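Congerin-1 (Conger myriaster, PDB 1C1L) binds beta-galactosides as a homodimeric galectin of the conger eel, though its physiological role is not yet known. Local coordinates at residues A[77-90]-A[100-112]. Residues are numbered along the deposited sequence; the frame is centred on the assembly and turned at random.
Sequences STNFTLSAGQYFEI and YIDILDGPNLEFP
With chi1 -62° in both, CG1 stands anti to the carbonyl carbon in Ile90 and Ile103; paired across the strands on one sheet face, the two side chains run side by side, CG1 to CG1 4.2 Å. They are a non-hydrogen-bonded pair between antiparallel strands 87-94 and 98-103. Their CG2 branches part: that of Ile90 meets Ile101 CG2 at 3.9 Å, while that of Ile103 faces Leu82 CD2 at 4.0 Å. One residue along, Leu104 N donates to Glu89 O, 3.0 Å away and close to straight at 167°. Beside this bond the Leu104 side chain runs alongside that of Glu89, its CD2 3.8 Å from OE1, and Tyr87 OH takes the anti lone pair of Glu89 OE2. Leu104 O receives two waters; one accepts from Glu89 N, the other is bonded to Thr81 OG1. Thr81 OG1 also lies 3.7 Å from Pro107 CD, and Asn79 slides past the same proline, ND2 3.6 Å from CB. Ile101 touches Leu46 and Ile103 touches His48, both of the facing sheet. The chain leaving Ser77 runs from one sheet to the other past the type II turn Ile103-Gly106, in the beta sandwich of the galectin carbohydrate-recognition domain.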
loop_
_atom_site.group_PDB
_atom_site.type_symbol
_atom_site.label_atom_id
_atom_site.label_comp_id
_atom_site.label_asym_id
_atom_site.label_seq_id
_atom_site.Cartn_x
_atom_site.Cartn_y
_atom_site.Cartn_z
ATOM N N SER A 77 2.905 24.339 12.131
ATOM C CA SER A 77 2.954 25.199 10.971
ATOM C C SER A 77 1.537 25.663 10.724
ATOM O O SER A 77 0.593 24.897 10.933
ATOM C CB SER A 77 3.446 24.438 9.737
ATOM O OG SER A 77 3.442 25.275 8.577
ATOM N N THR A 78 1.334 26.904 10.272
ATOM C CA THR A 78 0.011 27.297 9.827
ATOM C C THR A 78 0.029 27.520 8.323
ATOM O O THR A 78 -0.788 28.250 7.755
ATOM C CB THR A 78 -0.462 28.571 10.533
ATOM O OG1 THR A 78 0.554 29.564 10.356
ATOM C CG2 THR A 78 -0.863 28.246 11.956
ATOM N N ASN A 79 0.994 26.947 7.602
ATOM C CA ASN A 79 1.024 27.058 6.150
ATOM C C ASN A 79 0.166 25.867 5.708
ATOM O O ASN A 79 0.653 24.801 5.330
ATOM C CB ASN A 79 2.469 26.948 5.668
ATOM C CG ASN A 79 2.567 27.382 4.213
ATOM O OD1 ASN A 79 1.560 27.720 3.597
ATOM N ND2 ASN A 79 3.746 27.429 3.619
ATOM N N PHE A 80 -1.141 26.043 5.875
ATOM C CA PHE A 80 -2.104 24.957 5.725
ATOM C C PHE A 80 -2.809 25.011 4.378
ATOM O O PHE A 80 -3.444 26.015 4.064
ATOM C CB PHE A 80 -3.079 25.093 6.875
ATOM C CG PHE A 80 -3.984 23.902 7.144
ATOM C CD1 PHE A 80 -5.171 23.723 6.426
ATOM C CD2 PHE A 80 -3.658 23.032 8.185
ATOM C CE1 PHE A 80 -6.033 22.680 6.768
ATOM C CE2 PHE A 80 -4.530 21.991 8.522
ATOM C CZ PHE A 80 -5.721 21.820 7.821
ATOM N N THR A 81 -2.735 23.962 3.556
ATOM C CA THR A 81 -3.292 24.032 2.217
ATOM C C THR A 81 -4.356 22.990 1.888
ATOM O O THR A 81 -4.886 22.980 0.770
ATOM C CB THR A 81 -2.104 23.955 1.189
ATOM O OG1 THR A 81 -1.391 22.740 1.422
ATOM C CG2 THR A 81 -1.136 25.131 1.317
ATOM N N LEU A 82 -4.666 22.074 2.807
ATOM C CA LEU A 82 -5.673 21.064 2.509
ATOM C C LEU A 82 -7.063 21.603 2.833
ATOM O O LEU A 82 -7.220 22.547 3.616
ATOM C CB LEU A 82 -5.389 19.775 3.304
ATOM C CG LEU A 82 -4.021 19.090 3.131
ATOM C CD1 LEU A 82 -4.040 17.740 3.839
ATOM C CD2 LEU A 82 -3.715 18.857 1.655
ATOM N N SER A 83 -8.073 20.958 2.268
ATOM C CA SER A 83 -9.449 21.365 2.405
ATOM C C SER A 83 -10.307 20.150 2.672
ATOM O O SER A 83 -10.067 19.038 2.191
ATOM C CB SER A 83 -9.918 22.035 1.119
ATOM O OG SER A 83 -8.973 22.973 0.618
ATOM N N ALA A 84 -11.352 20.377 3.451
ATOM C CA ALA A 84 -12.344 19.371 3.786
ATOM C C ALA A 84 -12.916 18.778 2.508
ATOM O O ALA A 84 -13.106 19.524 1.540
ATOM C CB ALA A 84 -13.490 19.994 4.531
ATOM N N GLY A 85 -13.174 17.468 2.510
ATOM C CA GLY A 85 -13.777 16.781 1.382
ATOM C C GLY A 85 -12.874 16.569 0.170
ATOM O O GLY A 85 -13.317 15.992 -0.828
ATOM N N GLN A 86 -11.615 17.002 0.204
ATOM C CA GLN A 86 -10.751 16.915 -0.961
ATOM C C GLN A 86 -9.868 15.677 -0.951
ATOM O O GLN A 86 -9.559 15.085 0.066
ATOM C CB GLN A 86 -9.823 18.170 -1.069
ATOM C CG GLN A 86 -8.522 18.153 -0.223
ATOM C CD GLN A 86 -7.360 19.089 -0.558
ATOM O OE1 GLN A 86 -7.405 20.282 -0.298
ATOM N NE2 GLN A 86 -6.227 18.673 -1.098
ATOM N N TYR A 87 -9.375 15.395 -2.167
ATOM C CA TYR A 87 -8.371 14.370 -2.354
ATOM C C TYR A 87 -7.043 14.991 -1.896
ATOM O O TYR A 87 -6.806 16.171 -2.161
ATOM C CB TYR A 87 -8.267 14.020 -3.855
ATOM C CG TYR A 87 -7.144 13.029 -4.120
ATOM C CD1 TYR A 87 -7.311 11.701 -3.745
ATOM C CD2 TYR A 87 -5.942 13.463 -4.686
ATOM C CE1 TYR A 87 -6.275 10.796 -3.925
ATOM C CE2 TYR A 87 -4.901 12.556 -4.868
ATOM C CZ TYR A 87 -5.084 11.229 -4.482
ATOM O OH TYR A 87 -4.082 10.302 -4.660
ATOM N N PHE A 88 -6.139 14.278 -1.221
ATOM C CA PHE A 88 -4.840 14.808 -0.841
ATOM C C PHE A 88 -3.792 13.753 -1.179
ATOM O O PHE A 88 -4.101 12.561 -1.294
ATOM C CB PHE A 88 -4.762 15.107 0.685
ATOM C CG PHE A 88 -4.797 13.864 1.567
ATOM C CD1 PHE A 88 -6.026 13.303 1.920
ATOM C CD2 PHE A 88 -3.600 13.241 1.963
ATOM C CE1 PHE A 88 -6.061 12.119 2.654
ATOM C CE2 PHE A 88 -3.644 12.058 2.692
ATOM C CZ PHE A 88 -4.874 11.493 3.036
ATOM N N GLU A 89 -2.552 14.205 -1.313
ATOM C CA GLU A 89 -1.389 13.335 -1.412
ATOM C C GLU A 89 -0.282 13.997 -0.620
ATOM O O GLU A 89 -0.087 15.228 -0.706
ATOM C CB GLU A 89 -0.819 13.177 -2.801
ATOM C CG GLU A 89 -1.582 12.151 -3.594
ATOM C CD GLU A 89 -1.153 11.956 -5.040
ATOM O OE1 GLU A 89 -0.127 12.487 -5.465
ATOM O OE2 GLU A 89 -1.857 11.258 -5.757
ATOM N N ILE A 90 0.412 13.202 0.170
ATOM C CA ILE A 90 1.560 13.664 0.920
ATOM C C ILE A 90 2.676 12.655 0.661
ATOM O O ILE A 90 2.472 11.443 0.793
ATOM C CB ILE A 90 1.204 13.741 2.429
ATOM C CG1 ILE A 90 0.085 14.744 2.687
ATOM C CG2 ILE A 90 2.468 14.142 3.184
ATOM C CD1 ILE A 90 -0.512 14.558 4.095
ATOM N N TYR A 100 11.391 14.567 5.438
ATOM C CA TYR A 100 11.078 15.556 4.434
ATOM C C TYR A 100 9.642 15.268 4.025
ATOM O O TYR A 100 9.322 14.175 3.526
ATOM C CB TYR A 100 12.030 15.393 3.257
ATOM C CG TYR A 100 13.481 15.469 3.700
ATOM C CD1 TYR A 100 14.044 16.716 3.948
ATOM C CD2 TYR A 100 14.246 14.312 3.866
ATOM C CE1 TYR A 100 15.366 16.818 4.359
ATOM C CE2 TYR A 100 15.576 14.408 4.279
ATOM C CZ TYR A 100 16.123 15.671 4.519
ATOM O OH TYR A 100 17.428 15.817 4.927
ATOM N N ILE A 101 8.763 16.242 4.226
ATOM C CA ILE A 101 7.334 16.104 3.992
ATOM C C ILE A 101 6.954 17.005 2.838
ATOM O O ILE A 101 7.094 18.234 2.892
ATOM C CB ILE A 101 6.570 16.488 5.275
ATOM C CG1 ILE A 101 7.003 15.588 6.433
ATOM C CG2 ILE A 101 5.059 16.355 5.045
ATOM C CD1 ILE A 101 7.010 16.269 7.816
ATOM N N ASP A 102 6.507 16.424 1.752
ATOM C CA ASP A 102 6.111 17.193 0.602
ATOM C C ASP A 102 4.610 17.037 0.432
ATOM O O ASP A 102 4.122 15.985 0.007
ATOM C CB ASP A 102 6.902 16.661 -0.603
ATOM C CG ASP A 102 6.649 17.305 -1.955
ATOM O OD1 ASP A 102 5.550 17.771 -2.244
ATOM O OD2 ASP A 102 7.575 17.329 -2.757
ATOM N N ILE A 103 3.859 18.100 0.724
ATOM C CA ILE A 103 2.425 18.061 0.538
ATOM C C ILE A 103 2.124 18.534 -0.880
ATOM O O ILE A 103 2.634 19.556 -1.354
ATOM C CB ILE A 103 1.762 18.963 1.601
ATOM C CG1 ILE A 103 2.098 18.411 2.977
ATOM C CG2 ILE A 103 0.248 19.009 1.400
ATOM C CD1 ILE A 103 1.779 19.393 4.110
ATOM N N LEU A 104 1.360 17.744 -1.624
ATOM C CA LEU A 104 1.039 18.087 -2.996
ATOM C C LEU A 104 0.239 19.373 -3.015
ATOM O O LEU A 104 -0.775 19.485 -2.323
ATOM C CB LEU A 104 0.236 16.990 -3.636
ATOM C CG LEU A 104 -0.165 17.204 -5.079
ATOM C CD1 LEU A 104 1.064 17.168 -5.971
ATOM C CD2 LEU A 104 -1.187 16.146 -5.439
ATOM N N ASP A 105 0.712 20.293 -3.847
ATOM C CA ASP A 105 0.220 21.663 -3.968
ATOM C C ASP A 105 0.324 22.479 -2.686
ATOM O O ASP A 105 -0.268 23.550 -2.543
ATOM C CB ASP A 105 -1.247 21.648 -4.443
ATOM C CG ASP A 105 -1.444 21.027 -5.816
ATOM O OD1 ASP A 105 -0.646 21.288 -6.715
ATOM O OD2 ASP A 105 -2.407 20.275 -5.980
ATOM N N GLY A 106 1.155 22.008 -1.767
ATOM C CA GLY A 106 1.333 22.646 -0.494
ATOM C C GLY A 106 2.798 22.804 -0.173
ATOM O O GLY A 106 3.642 22.784 -1.069
ATOM N N PRO A 107 3.131 23.014 1.089
ATOM C CA PRO A 107 4.501 23.211 1.507
ATOM C C PRO A 107 5.303 21.929 1.622
ATOM O O PRO A 107 4.823 20.780 1.608
ATOM C CB PRO A 107 4.334 23.969 2.805
ATOM C CG PRO A 107 3.129 23.275 3.407
ATOM C CD PRO A 107 2.198 23.167 2.203
ATOM N N ASN A 108 6.583 22.193 1.749
ATOM C CA ASN A 108 7.545 21.169 2.055
ATOM C C ASN A 108 7.930 21.481 3.482
ATOM O O ASN A 108 8.202 22.641 3.824
ATOM C CB ASN A 108 8.758 21.270 1.148
ATOM C CG ASN A 108 8.349 21.031 -0.289
ATOM O OD1 ASN A 108 8.778 21.724 -1.202
ATOM N ND2 ASN A 108 7.488 20.077 -0.598
ATOM N N LEU A 109 7.893 20.492 4.356
ATOM C CA LEU A 109 8.235 20.665 5.762
ATOM C C LEU A 109 9.336 19.682 6.114
ATOM O O LEU A 109 9.566 18.716 5.383
ATOM C CB LEU A 109 7.015 20.410 6.653
ATOM C CG LEU A 109 5.787 21.293 6.426
ATOM C CD1 LEU A 109 4.564 20.760 7.146
ATOM C CD2 LEU A 109 6.134 22.688 6.898
ATOM N N GLU A 110 10.085 19.915 7.184
ATOM C CA GLU A 110 11.098 18.991 7.662
ATOM C C GLU A 110 10.776 18.746 9.109
ATOM O O GLU A 110 10.165 19.601 9.756
ATOM C CB GLU A 110 12.478 19.566 7.626
ATOM C CG GLU A 110 12.971 19.702 6.207
ATOM C CD GLU A 110 14.273 20.467 6.048
ATOM O OE1 GLU A 110 14.885 20.878 7.034
ATOM O OE2 GLU A 110 14.680 20.658 4.909
ATOM N N PHE A 111 11.188 17.596 9.603
ATOM C CA PHE A 111 10.967 17.253 10.995
ATOM C C PHE A 111 12.151 16.387 11.403
ATOM O O PHE A 111 12.618 15.623 10.552
ATOM C CB PHE A 111 9.651 16.474 11.136
ATOM C CG PHE A 111 9.276 16.152 12.578
ATOM C CD1 PHE A 111 8.796 17.154 13.423
ATOM C CD2 PHE A 111 9.411 14.847 13.052
ATOM C CE1 PHE A 111 8.460 16.844 14.747
ATOM C CE2 PHE A 111 9.074 14.548 14.374
ATOM C CZ PHE A 111 8.600 15.545 15.218
ATOM N N PRO A 112 12.721 16.434 12.609
ATOM C CA PRO A 112 13.845 15.594 12.972
ATOM C C PRO A 112 13.503 14.116 12.965
ATOM O O PRO A 112 12.382 13.702 13.261
ATOM C CB PRO A 112 14.283 16.091 14.336
ATOM C CG PRO A 112 13.071 16.797 14.885
ATOM C CD PRO A 112 12.430 17.412 13.652
HETATM O O HOH W 1 -2.326 21.381 -0.985
HETATM O O HOH W 2 -2.565 17.431 -1.596
#